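Local structure of halogenase PltM (Pseudomonas fluorescens, 6BZN) at residues A[62-67]-A[257-262]; A[105-110]-A[246-251]; A[135-140]-A[263-268]; A[221-226]-A[270-275]. The protein halogenates phenolic compounds as a flavin-dependent enzyme of the tryptophan halogenase kind, and is versatile in both the substrates and the halides it accepts. One frame throughout, in Å; residues are numbered along the deposited sequence.

All four contacts gather round one mixed sheet, where strands 109-114, 248-253, 256-262, 273-281 and 215-223 lie side by side in that order. The first segments follow one another in the order of the contacts; of the second segments 246-251 comes first, so contact 2 is nested in the loop closed by contact 1, while the other pairs cross. The centres of contacts 1 and 2 lie about 8 Å apart, and those of contacts 2 and 4, the most distant pair, about 14 Å. Contacts 2 and 3 also share the two-stranded sheet 104-107/134-138. Contact 1 holds Val62 and Ala65, and contact 3 Arg140, all known to bind FAD, consistent with these contacts lying beside the flavin site.

Contact 1: residues A[62-67]-A[257-262]; sequences VGEAAT and WLWVIP
The indole of Trp259 meets Val62 at its edge: CG1 of the valine lies near the ring plane, 4.0 Å from CZ2. Glu64 approaches the same ring obliquely, its carboxylate turned 80° from the indole plane, with OE1 4.0 Å from NE1. Carboxylate and indole are joined through a third group, because the hydroxyl of Ser275 hydrogen-bonds to both Glu64 OE1 and Trp259 NE1, and this bond probably helps to fix the rotation of the buried carboxylate. Trp259 carries its CG between the backbone N and the carbonyl carbon (chi1 80°), which sends the long ring off the strand to reach the loop. Further along the strand, Ile261 spreads its two branches: CG2 lies 4.4 Å from Glu64 CB, and CD1 lies 4.4 Å from Ala65 CB, a small methyl that lets the loop lie near the isoleucine. Gly63, with positive phi, fits a backbone at which a side chain would jam against the carbonyl O of Val62. Val62 and Ala65 are FAD-binding residues; here a glycerol, probably from the crystallisation liquor, bonds to Gly63 N, Ala65 N and Glu64 OE1. The loop 62-67 leads from strand 49-52 into helix 68-81, for which Thr67 is the N-cap, while strand 256-262 runs between strands 248-253 and 273-281, and Phe219 of strand 215-223 touches both Val62 and Trp259.

Contact 2: residues A[105-110]-A[246-251]; sequences GIKLGF and KSTLHH
Phe110 and His250 both hold CG beside the backbone N and anti to the carbonyl carbon (chi1 -78° and -56°), which brings the imidazole against the phenyl ring edge-to-face. CE1 of His250 stands over the Phe110 face, shifted toward its rim, with the ring planes 66° apart. The two residues belong to neighbouring parallel strands, 109-114 and 248-253, of the large mixed sheet, where Phe110 and Thr248 form a parallel bridge. Their side chains lie side by side on one face of the sheet, with Thr248 CB 3.5 Å from Phe110 CD1. Thr248 lies close to Ala65 and Phe110 to Ser351, both FAD-binding residues. Two backbone bonds tie the segments: Thr248 N gives to Gly109 O at 3.0 Å, and Leu108 N to Lys246 O at 2.7 Å. The first chain turns a corner at Leu108, and Gly109 takes backbone angles that a residue with a side chain would seldom adopt. The methylenes of Lys246 serve as apolar surface: CB lies 3.9 Å from Leu108 CD1, and CG is 4.2 Å from Ile106 CG2, while NZ reaches the carbonyl O of Asn265. His250 ND1 is bonded to the carbonyl O of Ser111. Lys107 bends away to a salt bridge with Glu135, and on the way its CD passes 3.3 Å from Thr248 OG1, a hydroxyl hydrogen-bonded to His137 NE2.

Contact 3: residues A[135-140]-A[263-268]; sequences EAHLFR and FNNHPQ
The loop that joins strands 256-262 and 273-281 drives its first residue, Phe263, against the end of strand 134-138. Phe139 has its CG anti to the backbone N (chi1 -172°), and this turns its ring edge onto the face of Phe263, with centroids 5.1 Å apart and planes at 61°. CD1 of Phe139 stands 3.8 Å from Phe263 CE2, and the CB of Phe139 lies over the same ring in a CH-pi contact. Two main-chain oxygens approach the ring of Phe263: His137 O at the edge, near the ring plane and 3.5 Å from CD1, and Leu138 O obliquely, 3.4 Å from CE1. Strand 134-138 pairs antiparallel with strand 104-107, and Phe139 occupies the N-cap position of helix 140-153, whose first residue, Arg140, binds FAD. An alanine in place of Phe263 is likely to open a gap beside His137 CB and leave the edge of Phe139 without a face to rest on. Deeper in the loop, the planes of the Asn265 amide and the His137 ring are 19° apart, with Asn265 ND2 4.1 Å from His137 ND1. Each is bonded to others: His137 ND1 to Pro262 O, Asn265 ND2 to Phe245 O and Asn265 OD1 to Ile106 N.

Contact 4: residues A[221-226]-A[270-275]; sequences HMLNVK and TNQLCS
Met222 and Cys274 form the hydrogen-bonded pair of an antiparallel ladder: Met222 N gives to Cys274 O and Cys274 N to Met222 O, both at 2.8 Å, the second in the carbonyl plane. His221 and Ser275 make the adjoining non-hydrogen-bonded pair. Beyond the ladder, where Asn224 takes left-handed helical angles that asparagine tolerates well, water bridges the diverging chains: one molecule accepts from Asn224 N at 2.8 Å and donates to Gln272 O at 2.7 Å, while another accepts from Val225 N. On the second segment, Asn271 OD1 accepts from Leu273 N in an Asx turn.

Apolar contacts form two groups. Leu223 CD2 packs on Leu273 CD2 at 3.7 Å, and also on Gln272 CB. Val225 CG2 lies 3.8 Å from Cys274 CB, whose sulfur, anti to the backbone N (chi1 -179°), reaches the other valine methyl.

The aromatic ring in this contact is that of His221, whose CD2 lies 3.6 Å from Ser275 CB, with Leu273 CD1 4.1 Å from ND1. Its NE2 hydrogen-bonds to Glu64 OE2, and the rings of Phe60 and Phe263 meet it edge-to-face. A leucine in place of His221 would probably leave Glu64 OE2 without this mate, and the buried carboxylate less firmly fixed, held on the protein side by Ser275.

In the mixed sheet, strand 215-223 runs between 273-281 and the outermost strand 313-321, on which Met222 touches Trp318, whereas Cys274 packs on Val260 and Pro262 of strand 256-262.

Contact 1: residues A[62-67]-A[257-262]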
loop_
_atom_site.group_PDB
_atom_site.type_symbol
_atom_site.label_atom_id
_atom_site.label_comp_id
_atom_site.label_asym_id
_atom_site.label_seq_id
_atom_site.Cartn_x
_atom_site.Cartn_y
_atom_site.Cartn_z
ATOM N N VAL A 62 8.694 1.194 -6.442
ATOM C CA VAL A 62 7.237 1.160 -6.712
ATOM C C VAL A 62 6.499 1.334 -5.375
ATOM O O VAL A 62 7.135 1.633 -4.359
ATOM C CB VAL A 62 6.776 -0.080 -7.533
ATOM C CG1 VAL A 62 7.193 0.082 -8.996
ATOM C CG2 VAL A 62 7.308 -1.369 -6.934
ATOM N N GLY A 63 5.169 1.180 -5.366
ATOM C CA GLY A 63 4.364 1.530 -4.195
ATOM C C GLY A 63 3.905 2.954 -4.412
ATOM O O GLY A 63 4.288 3.865 -3.693
ATOM N N GLU A 64 3.077 3.131 -5.437
ATOM C CA GLU A 64 2.831 4.447 -6.019
ATOM C C GLU A 64 1.407 4.961 -5.860
ATOM O O GLU A 64 1.189 6.175 -5.904
ATOM C CB GLU A 64 3.206 4.415 -7.497
ATOM C CG GLU A 64 4.690 4.079 -7.722
ATOM C CD GLU A 64 5.007 3.449 -9.063
ATOM O OE1 GLU A 64 4.324 2.476 -9.457
ATOM O OE2 GLU A 64 5.994 3.897 -9.696
ATOM N N ALA A 65 0.440 4.072 -5.679
ATOM C CA ALA A 65 -0.958 4.495 -5.677
ATOM C C ALA A 65 -1.372 4.862 -4.275
ATOM O O ALA A 65 -1.509 3.993 -3.406
ATOM C CB ALA A 65 -1.852 3.390 -6.225
ATOM N N ALA A 66 -1.553 6.155 -4.031
ATOM C CA ALA A 66 -2.085 6.601 -2.759
ATOM C C ALA A 66 -3.553 6.190 -2.670
ATOM O O ALA A 66 -4.184 5.873 -3.682
ATOM C CB ALA A 66 -1.935 8.106 -2.596
ATOM N N THR A 67 -4.072 6.183 -1.450
ATOM C CA THR A 67 -5.470 5.829 -1.176
ATOM C C THR A 67 -6.070 6.867 -0.231
ATOM O O THR A 67 -5.343 7.655 0.369
ATOM C CB THR A 67 -5.564 4.472 -0.481
ATOM O OG1 THR A 67 -4.594 4.418 0.576
ATOM C CG2 THR A 67 -5.319 3.351 -1.462
ATOM N N TRP A 257 -3.170 -9.600 -13.233
ATOM C CA TRP A 257 -3.573 -8.240 -13.528
ATOM C C TRP A 257 -2.392 -7.358 -13.889
ATOM O O TRP A 257 -1.231 -7.705 -13.620
ATOM C CB TRP A 257 -4.354 -7.656 -12.355
ATOM C CG TRP A 257 -3.568 -7.298 -11.130
ATOM C CD1 TRP A 257 -3.075 -8.151 -10.171
ATOM C CD2 TRP A 257 -3.236 -5.971 -10.694
ATOM N NE1 TRP A 257 -2.450 -7.428 -9.182
ATOM C CE2 TRP A 257 -2.542 -6.089 -9.474
ATOM C CE3 TRP A 257 -3.452 -4.690 -11.227
ATOM C CZ2 TRP A 257 -2.049 -4.969 -8.783
ATOM C CZ3 TRP A 257 -2.993 -3.595 -10.539
ATOM C CH2 TRP A 257 -2.287 -3.735 -9.329
ATOM N N LEU A 258 -2.707 -6.232 -14.520
ATOM C CA LEU A 258 -1.720 -5.244 -14.929
ATOM C C LEU A 258 -2.196 -3.846 -14.524
ATOM O O LEU A 258 -3.381 -3.492 -14.700
ATOM C CB LEU A 258 -1.453 -5.348 -16.441
ATOM C CG LEU A 258 -0.562 -4.293 -17.122
ATOM C CD1 LEU A 258 0.150 -4.849 -18.355
ATOM C CD2 LEU A 258 -1.361 -3.049 -17.525
ATOM N N TRP A 259 -1.275 -3.045 -14.002
ATOM C CA TRP A 259 -1.575 -1.663 -13.639
ATOM C C TRP A 259 -1.060 -0.677 -14.672
ATOM O O TRP A 259 -0.003 -0.894 -15.259
ATOM C CB TRP A 259 -1.033 -1.325 -12.247
ATOM C CG TRP A 259 0.463 -0.979 -12.051
ATOM C CD1 TRP A 259 1.146 0.101 -12.546
ATOM C CD2 TRP A 259 1.390 -1.676 -11.210
ATOM N NE1 TRP A 259 2.445 0.109 -12.072
ATOM C CE2 TRP A 259 2.622 -0.973 -11.256
ATOM C CE3 TRP A 259 1.303 -2.833 -10.418
ATOM C CZ2 TRP A 259 3.758 -1.389 -10.543
ATOM C CZ3 TRP A 259 2.448 -3.255 -9.717
ATOM C CH2 TRP A 259 3.651 -2.537 -9.790
ATOM N N VAL A 260 -1.829 0.402 -14.856
ATOM C CA VAL A 260 -1.430 1.572 -15.611
ATOM C C VAL A 260 -1.601 2.760 -14.658
ATOM O O VAL A 260 -2.728 3.129 -14.282
ATOM C CB VAL A 260 -2.274 1.740 -16.893
ATOM C CG1 VAL A 260 -1.791 2.928 -17.710
ATOM C CG2 VAL A 260 -2.223 0.469 -17.734
ATOM N N ILE A 261 -0.470 3.334 -14.248
ATOM C CA ILE A 261 -0.407 4.359 -13.222
ATOM C C ILE A 261 0.384 5.525 -13.809
ATOM O O ILE A 261 1.612 5.572 -13.676
ATOM C CB ILE A 261 0.231 3.796 -11.934
ATOM C CG1 ILE A 261 -0.722 2.790 -11.303
ATOM C CG2 ILE A 261 0.543 4.877 -10.918
ATOM C CD1 ILE A 261 -0.179 2.105 -10.081
ATOM N N PRO A 262 -0.310 6.463 -14.479
ATOM C CA PRO A 262 0.417 7.575 -15.108
ATOM C C PRO A 262 0.954 8.592 -14.129
ATOM O O PRO A 262 0.285 8.906 -13.129
ATOM C CB PRO A 262 -0.649 8.241 -15.990
ATOM C CG PRO A 262 -1.669 7.189 -16.196
ATOM C CD PRO A 262 -1.719 6.454 -14.902
#

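Contact 2: residues A[105-110]-A[246-251]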
loop_
_atom_site.group_PDB
_atom_site.type_symbol
_atom_site.label_atom_id
_atom_site.label_comp_id
_atom_site.label_asym_id
_atom_site.label_seq_id
_atom_site.Cartn_x
_atom_site.Cartn_y
_atom_site.Cartn_z
ATOM N N GLY A 105 1.685 12.058 -10.350
ATOM C CA GLY A 105 0.497 12.140 -11.163
ATOM C C GLY A 105 -0.719 12.249 -10.252
ATOM O O GLY A 105 -0.605 12.353 -9.025
ATOM N N ILE A 106 -1.887 12.171 -10.865
ATOM C CA ILE A 106 -3.158 12.322 -10.158
ATOM C C ILE A 106 -3.995 11.056 -10.257
ATOM O O ILE A 106 -3.869 10.289 -11.212
ATOM C CB ILE A 106 -3.927 13.544 -10.713
ATOM C CG1 ILE A 106 -5.002 14.004 -9.757
ATOM C CG2 ILE A 106 -4.510 13.276 -12.092
ATOM C CD1 ILE A 106 -5.510 15.399 -10.072
ATOM N N LYS A 107 -4.825 10.818 -9.250
ATOM C CA LYS A 107 -5.855 9.789 -9.363
ATOM C C LYS A 107 -7.159 10.243 -8.747
ATOM O O LYS A 107 -7.193 10.799 -7.640
ATOM C CB LYS A 107 -5.413 8.443 -8.780
ATOM C CG LYS A 107 -4.924 8.507 -7.351
ATOM C CD LYS A 107 -4.757 7.123 -6.711
ATOM C CE LYS A 107 -6.064 6.385 -6.449
ATOM N NZ LYS A 107 -6.522 6.402 -5.035
ATOM N N LEU A 108 -8.233 9.979 -9.477
ATOM C CA LEU A 108 -9.576 10.307 -9.032
ATOM C C LEU A 108 -10.323 9.064 -8.584
ATOM O O LEU A 108 -11.515 9.149 -8.253
ATOM C CB LEU A 108 -10.319 11.008 -10.158
ATOM C CG LEU A 108 -9.631 12.276 -10.661
ATOM C CD1 LEU A 108 -10.368 12.843 -11.873
ATOM C CD2 LEU A 108 -9.522 13.306 -9.552
ATOM N N GLY A 109 -9.624 7.925 -8.556
ATOM C CA GLY A 109 -10.181 6.669 -8.086
ATOM C C GLY A 109 -9.405 5.472 -8.602
ATOM O O GLY A 109 -8.406 5.623 -9.307
ATOM N N PHE A 110 -9.862 4.293 -8.206
ATOM C CA PHE A 110 -9.386 3.017 -8.752
ATOM C C PHE A 110 -10.362 2.607 -9.850
ATOM O O PHE A 110 -11.571 2.684 -9.653
ATOM C CB PHE A 110 -9.364 1.916 -7.679
ATOM C CG PHE A 110 -8.178 1.955 -6.708
ATOM C CD1 PHE A 110 -7.076 2.798 -6.876
ATOM C CD2 PHE A 110 -8.148 1.064 -5.639
ATOM C CE1 PHE A 110 -6.001 2.764 -5.981
ATOM C CE2 PHE A 110 -7.083 1.044 -4.731
ATOM C CZ PHE A 110 -6.006 1.888 -4.908
ATOM N N LYS A 246 -6.918 9.372 -15.507
ATOM C CA LYS A 246 -6.780 10.015 -14.208
ATOM C C LYS A 246 -7.243 9.087 -13.081
ATOM O O LYS A 246 -7.950 9.501 -12.165
ATOM C CB LYS A 246 -7.574 11.337 -14.181
ATOM C CG LYS A 246 -7.131 12.369 -15.211
ATOM C CD LYS A 246 -7.849 13.691 -14.976
ATOM C CE LYS A 246 -7.537 14.742 -16.043
ATOM N NZ LYS A 246 -6.160 15.292 -15.924
ATOM N N SER A 247 -6.807 7.835 -13.142
ATOM C CA SER A 247 -7.123 6.829 -12.148
ATOM C C SER A 247 -5.992 5.815 -12.080
ATOM O O SER A 247 -5.163 5.725 -12.990
ATOM C CB SER A 247 -8.422 6.109 -12.523
ATOM O OG SER A 247 -8.203 5.106 -13.504
ATOM N N THR A 248 -5.968 5.050 -11.005
ATOM C CA THR A 248 -5.166 3.838 -10.957
ATOM C C THR A 248 -5.952 2.751 -11.679
ATOM O O THR A 248 -6.934 2.240 -11.156
ATOM C CB THR A 248 -4.925 3.412 -9.517
ATOM O OG1 THR A 248 -4.434 4.543 -8.779
ATOM C CG2 THR A 248 -3.951 2.237 -9.425
ATOM N N LEU A 249 -5.501 2.405 -12.874
ATOM C CA LEU A 249 -6.219 1.501 -13.748
ATOM C C LEU A 249 -5.672 0.093 -13.576
ATOM O O LEU A 249 -4.451 -0.120 -13.670
ATOM C CB LEU A 249 -6.088 1.987 -15.188
ATOM C CG LEU A 249 -6.459 1.077 -16.348
ATOM C CD1 LEU A 249 -7.887 0.575 -16.224
ATOM C CD2 LEU A 249 -6.252 1.851 -17.643
ATOM N N HIS A 250 -6.586 -0.845 -13.326
ATOM C CA HIS A 250 -6.283 -2.250 -13.121
ATOM C C HIS A 250 -6.933 -3.029 -14.256
ATOM O O HIS A 250 -8.166 -3.075 -14.342
ATOM C CB HIS A 250 -6.908 -2.738 -11.805
ATOM C CG HIS A 250 -6.497 -1.965 -10.589
ATOM N ND1 HIS A 250 -6.914 -0.676 -10.343
ATOM C CD2 HIS A 250 -5.765 -2.331 -9.509
ATOM C CE1 HIS A 250 -6.420 -0.265 -9.186
ATOM N NE2 HIS A 250 -5.715 -1.251 -8.662
ATOM N N HIS A 251 -6.126 -3.614 -15.136
ATOM C CA HIS A 251 -6.629 -4.532 -16.150
ATOM C C HIS A 251 -6.560 -5.913 -15.543
ATOM O O HIS A 251 -5.465 -6.378 -15.211
ATOM C CB HIS A 251 -5.764 -4.482 -17.392
ATOM C CG HIS A 251 -5.942 -3.239 -18.184
ATOM N ND1 HIS A 251 -7.130 -2.914 -18.794
ATOM C CD2 HIS A 251 -5.082 -2.241 -18.481
ATOM C CE1 HIS A 251 -7.000 -1.768 -19.432
ATOM N NE2 HIS A 251 -5.763 -1.348 -19.262
#

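Contact 3: residues A[135-140]-A[263-268]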
loop_
_atom_site.group_PDB
_atom_site.type_symbol
_atom_site.label_atom_id
_atom_site.label_comp_id
_atom_site.label_asym_id
_atom_site.label_seq_id
_atom_site.Cartn_x
_atom_site.Cartn_y
_atom_site.Cartn_z
ATOM N N GLU A 135 -6.264 12.203 -5.350
ATOM C CA GLU A 135 -5.103 11.652 -4.665
ATOM C C GLU A 135 -3.940 11.508 -5.627
ATOM O O GLU A 135 -4.089 11.787 -6.807
ATOM C CB GLU A 135 -5.479 10.324 -4.060
ATOM C CG GLU A 135 -6.465 10.556 -2.957
ATOM C CD GLU A 135 -7.051 9.300 -2.412
ATOM O OE1 GLU A 135 -6.689 8.204 -2.895
ATOM O OE2 GLU A 135 -7.896 9.433 -1.504
ATOM N N ALA A 136 -2.784 11.098 -5.102
ATOM C CA ALA A 136 -1.544 11.102 -5.874
ATOM C C ALA A 136 -1.151 9.725 -6.405
ATOM O O ALA A 136 -1.377 8.692 -5.761
ATOM C CB ALA A 136 -0.417 11.658 -5.030
ATOM N N HIS A 137 -0.538 9.742 -7.591
ATOM C CA HIS A 137 0.342 8.681 -8.048
ATOM C C HIS A 137 1.759 9.171 -7.730
ATOM O O HIS A 137 2.256 10.106 -8.352
ATOM C CB HIS A 137 0.216 8.465 -9.538
ATOM C CG HIS A 137 -1.030 7.751 -9.939
ATOM N ND1 HIS A 137 -1.488 7.741 -11.236
ATOM C CD2 HIS A 137 -1.902 7.004 -9.221
ATOM C CE1 HIS A 137 -2.583 7.004 -11.303
ATOM N NE2 HIS A 137 -2.854 6.547 -10.093
ATOM N N LEU A 138 2.378 8.528 -6.748
ATOM C CA LEU A 138 3.635 8.986 -6.161
ATOM C C LEU A 138 4.826 8.547 -6.987
ATOM O O LEU A 138 5.028 7.346 -7.182
ATOM C CB LEU A 138 3.761 8.428 -4.747
ATOM C CG LEU A 138 2.664 8.777 -3.746
ATOM C CD1 LEU A 138 2.806 7.914 -2.520
ATOM C CD2 LEU A 138 2.723 10.243 -3.357
ATOM N N PHE A 139 5.611 9.508 -7.481
ATOM C CA PHE A 139 6.850 9.218 -8.183
ATOM C C PHE A 139 7.883 9.089 -7.089
ATOM O O PHE A 139 8.426 10.082 -6.601
ATOM C CB PHE A 139 7.174 10.333 -9.190
ATOM C CG PHE A 139 8.332 10.039 -10.111
ATOM C CD1 PHE A 139 8.388 8.856 -10.845
ATOM C CD2 PHE A 139 9.349 10.985 -10.298
ATOM C CE1 PHE A 139 9.438 8.607 -11.721
ATOM C CE2 PHE A 139 10.404 10.730 -11.178
ATOM C CZ PHE A 139 10.440 9.544 -11.889
ATOM N N ARG A 140 8.129 7.850 -6.674
ATOM C CA ARG A 140 8.785 7.604 -5.383
ATOM C C ARG A 140 10.217 8.128 -5.277
ATOM O O ARG A 140 10.631 8.582 -4.204
ATOM C CB ARG A 140 8.715 6.121 -5.034
ATOM C CG ARG A 140 7.299 5.623 -4.742
ATOM C CD ARG A 140 6.729 6.149 -3.428
ATOM N NE ARG A 140 7.594 5.713 -2.330
ATOM C CZ ARG A 140 7.542 4.520 -1.741
ATOM N NH1 ARG A 140 6.592 3.644 -2.027
ATOM N NH2 ARG A 140 8.437 4.229 -0.806
ATOM N N PHE A 263 2.156 9.103 -14.406
ATOM C CA PHE A 263 2.631 10.333 -13.757
ATOM C C PHE A 263 2.427 11.554 -14.657
ATOM O O PHE A 263 2.698 12.661 -14.222
ATOM C CB PHE A 263 4.102 10.232 -13.344
ATOM C CG PHE A 263 4.413 9.018 -12.502
ATOM C CD1 PHE A 263 3.939 8.922 -11.203
ATOM C CD2 PHE A 263 5.174 7.973 -13.016
ATOM C CE1 PHE A 263 4.226 7.816 -10.429
ATOM C CE2 PHE A 263 5.459 6.859 -12.253
ATOM C CZ PHE A 263 4.992 6.784 -10.953
ATOM N N ASN A 264 1.936 11.342 -15.879
ATOM C CA ASN A 264 1.824 12.394 -16.909
ATOM C C ASN A 264 0.376 12.845 -17.179
ATOM O O ASN A 264 0.063 13.315 -18.269
ATOM C CB ASN A 264 2.517 11.935 -18.208
ATOM C CG ASN A 264 1.799 10.799 -18.905
ATOM O OD1 ASN A 264 1.168 9.961 -18.260
ATOM N ND2 ASN A 264 1.904 10.751 -20.225
ATOM N N ASN A 265 -0.481 12.711 -16.174
ATOM C CA ASN A 265 -1.914 12.960 -16.297
ATOM C C ASN A 265 -2.396 14.166 -15.492
ATOM O O ASN A 265 -3.608 14.367 -15.351
ATOM C CB ASN A 265 -2.692 11.705 -15.870
ATOM C CG ASN A 265 -2.484 11.337 -14.402
ATOM O OD1 ASN A 265 -1.728 11.986 -13.677
ATOM N ND2 ASN A 265 -3.134 10.265 -13.970
ATOM N N HIS A 266 -1.456 14.933 -14.935
ATOM C CA HIS A 266 -1.768 16.093 -14.109
ATOM C C HIS A 266 -1.546 17.333 -14.976
ATOM O O HIS A 266 -0.489 17.471 -15.580
ATOM C CB HIS A 266 -0.859 16.143 -12.872
ATOM C CG HIS A 266 -1.297 17.142 -11.847
ATOM N ND1 HIS A 266 -1.994 16.794 -10.710
ATOM C CD2 HIS A 266 -1.165 18.485 -11.802
ATOM C CE1 HIS A 266 -2.259 17.880 -10.006
ATOM N NE2 HIS A 266 -1.771 18.922 -10.650
ATOM N N PRO A 267 -2.523 18.256 -15.022
ATOM C CA PRO A 267 -2.337 19.406 -15.929
ATOM C C PRO A 267 -1.120 20.306 -15.606
ATOM O O PRO A 267 -0.566 20.903 -16.513
ATOM C CB PRO A 267 -3.663 20.184 -15.824
ATOM C CG PRO A 267 -4.534 19.445 -14.861
ATOM C CD PRO A 267 -3.723 18.393 -14.173
ATOM N N GLN A 268 -0.745 20.427 -14.337
ATOM C CA GLN A 268 0.530 21.069 -13.933
ATOM C C GLN A 268 1.762 20.155 -13.678
ATOM O O GLN A 268 2.787 20.628 -13.197
ATOM C CB GLN A 268 0.300 21.956 -12.706
ATOM C CG GLN A 268 -0.658 23.111 -12.948
ATOM C CD GLN A 268 -2.004 22.877 -12.292
ATOM O OE1 GLN A 268 -2.097 22.838 -11.058
ATOM N NE2 GLN A 268 -3.053 22.716 -13.099
#

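Contact 4: residues A[221-226]-A[270-275]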
loop_
_atom_site.group_PDB
_atom_site.type_symbol
_atom_site.label_atom_id
_atom_site.label_comp_id
_atom_site.label_asym_id
_atom_site.label_seq_id
_atom_site.Cartn_x
_atom_site.Cartn_y
_atom_site.Cartn_z
ATOM N N HIS A 221 8.905 1.533 -15.592
ATOM C CA HIS A 221 8.329 2.789 -16.001
ATOM C C HIS A 221 8.519 2.973 -17.505
ATOM O O HIS A 221 9.573 2.640 -18.047
ATOM C CB HIS A 221 8.990 3.962 -15.277
ATOM C CG HIS A 221 8.593 4.116 -13.843
ATOM N ND1 HIS A 221 9.158 5.074 -13.025
ATOM C CD2 HIS A 221 7.703 3.448 -13.077
ATOM C CE1 HIS A 221 8.609 5.004 -11.826
ATOM N NE2 HIS A 221 7.715 4.033 -11.833
ATOM N N MET A 222 7.498 3.531 -18.156
ATOM C CA MET A 222 7.490 3.687 -19.612
ATOM C C MET A 222 7.130 5.079 -20.067
ATOM O O MET A 222 6.404 5.821 -19.380
ATOM C CB MET A 222 6.509 2.712 -20.256
ATOM C CG MET A 222 6.786 1.246 -19.965
ATOM S SD MET A 222 5.779 0.233 -21.063
ATOM C CE MET A 222 6.128 -1.386 -20.400
ATOM N N LEU A 223 7.617 5.413 -21.260
ATOM C CA LEU A 223 7.219 6.616 -21.980
ATOM C C LEU A 223 6.193 6.293 -23.041
ATOM O O LEU A 223 6.147 5.176 -23.557
ATOM C CB LEU A 223 8.408 7.216 -22.724
ATOM C CG LEU A 223 9.513 7.779 -21.858
ATOM C CD1 LEU A 223 10.832 7.809 -22.627
ATOM C CD2 LEU A 223 9.086 9.166 -21.406
ATOM N N ASN A 224 5.419 7.313 -23.402
ATOM C CA ASN A 224 4.438 7.236 -24.486
ATOM C C ASN A 224 3.402 6.124 -24.324
ATOM O O ASN A 224 3.003 5.492 -25.309
ATOM C CB ASN A 224 5.158 7.131 -25.853
ATOM C CG ASN A 224 5.814 8.435 -26.262
ATOM O OD1 ASN A 224 5.413 9.504 -25.809
ATOM N ND2 ASN A 224 6.825 8.361 -27.117
ATOM N N VAL A 225 2.965 5.898 -23.085
ATOM C CA VAL A 225 1.862 5.001 -22.838
ATOM C C VAL A 225 0.565 5.758 -23.111
ATOM O O VAL A 225 0.289 6.777 -22.466
ATOM C CB VAL A 225 1.855 4.454 -21.402
ATOM C CG1 VAL A 225 0.679 3.513 -21.206
ATOM C CG2 VAL A 225 3.162 3.722 -21.109
ATOM N N LYS A 226 -0.244 5.242 -24.025
ATOM C CA LYS A 226 -1.535 5.863 -24.340
ATOM C C LYS A 226 -2.536 5.807 -23.201
ATOM O O LYS A 226 -2.603 4.822 -22.483
ATOM C CB LYS A 226 -2.201 5.168 -25.519
ATOM C CG LYS A 226 -1.768 5.662 -26.863
ATOM C CD LYS A 226 -2.837 5.336 -27.901
ATOM C CE LYS A 226 -2.470 5.978 -29.221
ATOM N NZ LYS A 226 -3.317 5.422 -30.297
ATOM N N THR A 270 4.985 17.634 -14.817
ATOM C CA THR A 270 5.985 17.567 -15.868
ATOM C C THR A 270 6.529 16.169 -16.115
ATOM O O THR A 270 7.301 15.970 -17.052
ATOM C CB THR A 270 7.157 18.501 -15.546
ATOM O OG1 THR A 270 7.546 18.314 -14.172
ATOM C CG2 THR A 270 6.756 19.942 -15.786
ATOM N N ASN A 271 6.131 15.189 -15.316
ATOM C CA ASN A 271 6.684 13.853 -15.475
ATOM C C ASN A 271 6.100 13.239 -16.740
ATOM O O ASN A 271 4.909 13.375 -16.976
ATOM C CB ASN A 271 6.354 13.008 -14.244
ATOM C CG ASN A 271 7.212 11.762 -14.143
ATOM O OD1 ASN A 271 7.437 11.059 -15.124
ATOM N ND2 ASN A 271 7.675 11.466 -12.950
ATOM N N GLN A 272 6.931 12.603 -17.565
ATOM C CA GLN A 272 6.474 11.969 -18.814
ATOM C C GLN A 272 6.140 10.485 -18.681
ATOM O O GLN A 272 5.601 9.875 -19.610
ATOM C CB GLN A 272 7.542 12.114 -19.892
ATOM C CG GLN A 272 7.872 13.556 -20.247
ATOM C CD GLN A 272 8.991 13.621 -21.272
ATOM O OE1 GLN A 272 8.871 13.050 -22.349
ATOM N NE2 GLN A 272 10.094 14.288 -20.930
ATOM N N LEU A 273 6.453 9.900 -17.535
ATOM C CA LEU A 273 6.419 8.463 -17.393
ATOM C C LEU A 273 5.083 7.956 -16.914
ATOM O O LEU A 273 4.276 8.689 -16.325
ATOM C CB LEU A 273 7.504 8.011 -16.412
ATOM C CG LEU A 273 8.942 8.376 -16.808
ATOM C CD1 LEU A 273 9.872 8.114 -15.628
ATOM C CD2 LEU A 273 9.359 7.589 -18.052
ATOM N N CYS A 274 4.908 6.664 -17.132
ATOM C CA CYS A 274 3.807 5.897 -16.634
ATOM C C CYS A 274 4.334 4.599 -16.028
ATOM O O CYS A 274 5.143 3.877 -16.631
ATOM C CB CYS A 274 2.839 5.628 -17.781
ATOM S SG CYS A 274 1.359 4.689 -17.349
ATOM N N SER A 275 3.873 4.295 -14.822
ATOM C CA SER A 275 4.270 3.060 -14.166
ATOM C C SER A 275 3.423 1.909 -14.668
ATOM O O SER A 275 2.198 2.043 -14.796
ATOM C CB SER A 275 4.156 3.210 -12.653
ATOM O OG SER A 275 4.541 2.017 -12.008
HETATM O O HOH W 1 3.892 7.373 -20.545
HETATM O O HOH W 2 5.233 9.851 -22.293
#